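Ginlfy protein (PDB 4UDE) is probably a DNA-binding transcription factor of the LEAFY family, whose N-terminal SAM oligomerization domain is the part in this chain. Local coordinates at residues Ser9-Leu14 and Lys27-Gly32. Numbering follows the deposited sequence.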
loop_
_atom_site.group_PDB
_atom_site.type_symbol
_atom_site.label_atom_id
_atom_site.label_comp_id
_atom_site.label_asym_id
_atom_site.label_seq_id
_atom_site.Cartn_x
_atom_site.Cartn_y
_atom_site.Cartn_z
ATOM N N SER A 9 -9.511 -2.132 6.137
ATOM C CA SER A 9 -10.233 -0.873 5.968
ATOM C C SER A 9 -9.233 0.268 5.831
ATOM O O SER A 9 -9.389 1.090 4.945
ATOM C CB SER A 9 -11.164 -0.607 7.148
ATOM O OG SER A 9 -12.348 -1.375 7.048
ATOM N N SER A 10 -8.202 0.297 6.696
ATOM C CA SER A 10 -7.130 1.302 6.661
ATOM C C SER A 10 -6.462 1.338 5.298
ATOM O O SER A 10 -6.325 2.416 4.746
ATOM C CB SER A 10 -6.080 1.018 7.728
ATOM O OG SER A 10 -6.618 1.313 8.998
ATOM N N LEU A 11 -6.079 0.173 4.753
ATOM C CA LEU A 11 -5.428 0.106 3.446
ATOM C C LEU A 11 -6.375 0.480 2.300
ATOM O O LEU A 11 -5.944 1.164 1.364
ATOM C CB LEU A 11 -4.721 -1.248 3.205
ATOM C CG LEU A 11 -3.560 -1.648 4.170
ATOM C CD1 LEU A 11 -2.819 -2.866 3.631
ATOM C CD2 LEU A 11 -2.546 -0.539 4.351
ATOM N N GLU A 12 -7.668 0.060 2.386
ATOM C CA GLU A 12 -8.703 0.397 1.392
ATOM C C GLU A 12 -8.795 1.903 1.285
ATOM O O GLU A 12 -8.831 2.421 0.175
ATOM C CB GLU A 12 -10.079 -0.150 1.803
ATOM C CG GLU A 12 -10.347 -1.577 1.369
ATOM C CD GLU A 12 -11.629 -2.208 1.891
ATOM O OE1 GLU A 12 -12.423 -1.515 2.570
ATOM O OE2 GLU A 12 -11.830 -3.415 1.633
ATOM N N GLU A 13 -8.819 2.605 2.444
ATOM C CA GLU A 13 -8.866 4.062 2.505
ATOM C C GLU A 13 -7.640 4.711 1.888
ATOM O O GLU A 13 -7.786 5.707 1.186
ATOM C CB GLU A 13 -9.065 4.553 3.949
ATOM C CG GLU A 13 -10.483 4.347 4.453
ATOM C CD GLU A 13 -11.559 4.969 3.583
ATOM O OE1 GLU A 13 -11.530 6.207 3.382
ATOM O OE2 GLU A 13 -12.413 4.204 3.078
ATOM N N LEU A 14 -6.436 4.179 2.164
ATOM C CA LEU A 14 -5.204 4.723 1.592
ATOM C C LEU A 14 -5.147 4.577 0.052
ATOM O O LEU A 14 -4.771 5.511 -0.661
ATOM C CB LEU A 14 -3.960 4.047 2.221
ATOM C CG LEU A 14 -2.564 4.435 1.641
ATOM C CD1 LEU A 14 -2.216 5.889 1.919
ATOM C CD2 LEU A 14 -1.490 3.537 2.177
ATOM N N LYS A 27 -3.526 -9.402 0.479
ATOM C CA LYS A 27 -2.192 -9.930 0.658
ATOM C C LYS A 27 -1.308 -9.000 1.507
ATOM O O LYS A 27 -0.585 -9.487 2.366
ATOM C CB LYS A 27 -1.539 -10.274 -0.695
ATOM C CG LYS A 27 -0.227 -11.066 -0.560
ATOM C CD LYS A 27 -0.302 -12.365 0.246
ATOM C CE LYS A 27 -1.072 -13.460 -0.450
ATOM N NZ LYS A 27 -1.161 -14.680 0.397
ATOM N N MET A 28 -1.394 -7.684 1.297
ATOM C CA MET A 28 -0.627 -6.693 2.078
ATOM C C MET A 28 -0.978 -6.741 3.583
ATOM O O MET A 28 -0.077 -6.702 4.409
ATOM C CB MET A 28 -0.802 -5.286 1.496
ATOM C CG MET A 28 -0.178 -5.132 0.121
ATOM S SD MET A 28 -0.443 -3.483 -0.582
ATOM C CE MET A 28 0.695 -2.538 0.435
ATOM N N VAL A 29 -2.268 -6.919 3.926
ATOM C CA VAL A 29 -2.740 -7.057 5.319
ATOM C C VAL A 29 -2.123 -8.323 5.942
ATOM O O VAL A 29 -1.594 -8.272 7.050
ATOM C CB VAL A 29 -4.293 -7.106 5.386
ATOM C CG1 VAL A 29 -4.793 -7.481 6.789
ATOM C CG2 VAL A 29 -4.890 -5.779 4.946
ATOM N N GLU A 30 -2.169 -9.442 5.192
ATOM C CA GLU A 30 -1.651 -10.745 5.578
ATOM C C GLU A 30 -0.126 -10.667 5.817
ATOM O O GLU A 30 0.394 -11.318 6.736
ATOM C CB GLU A 30 -2.032 -11.744 4.490
ATOM C CG GLU A 30 -1.618 -13.184 4.706
ATOM C CD GLU A 30 -1.910 -14.053 3.494
ATOM O OE1 GLU A 30 -2.951 -13.836 2.824
ATOM O OE2 GLU A 30 -1.077 -14.943 3.203
ATOM N N MET A 31 0.571 -9.815 5.031
ATOM C CA MET A 31 2.009 -9.578 5.171
ATOM C C MET A 31 2.334 -8.667 6.354
ATOM O O MET A 31 3.501 -8.521 6.698
ATOM C CB MET A 31 2.596 -9.010 3.880
ATOM C CG MET A 31 2.772 -10.040 2.808
ATOM S SD MET A 31 3.479 -9.299 1.326
ATOM C CE MET A 31 2.136 -8.784 0.634
ATOM N N GLY A 32 1.317 -8.040 6.933
ATOM C CA GLY A 32 1.465 -7.183 8.103
ATOM C C GLY A 32 1.684 -5.703 7.863
ATOM O O GLY A 32 2.107 -5.000 8.784
#
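Leu11 reaches from helix 2-15 to helix 22-30 and sets its CD1 methyl against Met28 and Val29 together. CD1 lies 3.8 Å from Met28 CB and equally 3.8 Å from Val29 CG2, so a single methyl touches two consecutive residues of the facing helix. CG lies anti to the carbonyl carbon and chi2 (-169°) sets CD1 anti to CA, which carries that methyl out to the other helix. The two backbones come closest at 7.9 Å, from Leu11 CA to Val29 CA, a gap the leucine fills together with the Val29 side chain. Val29 meets it with CG2, the branch beside its own backbone N, whereas Met28 offers the root of its side chain. No hydrogen bond crosses between 9-14 and 27-32; the contact is purely apolar. Leu25, Val35 and Leu38 also pack on the buried Leu11, while Phe15 touches Met28. On the side of helix 22-30 turned away from Leu11, Lys27 NZ and Glu30 OE2 form a salt bridge at 2.8 Å, with the nitrogen above the carboxylate plane. Gly32 is the first residue to leave helical backbone angles; its positive phi (92°) and its N-H bond to Val29 O belong to a Schellman motif. This packing of helix 2-15 on helix 22-30 is part of the hydrophobic core of the five-helix SAM fold.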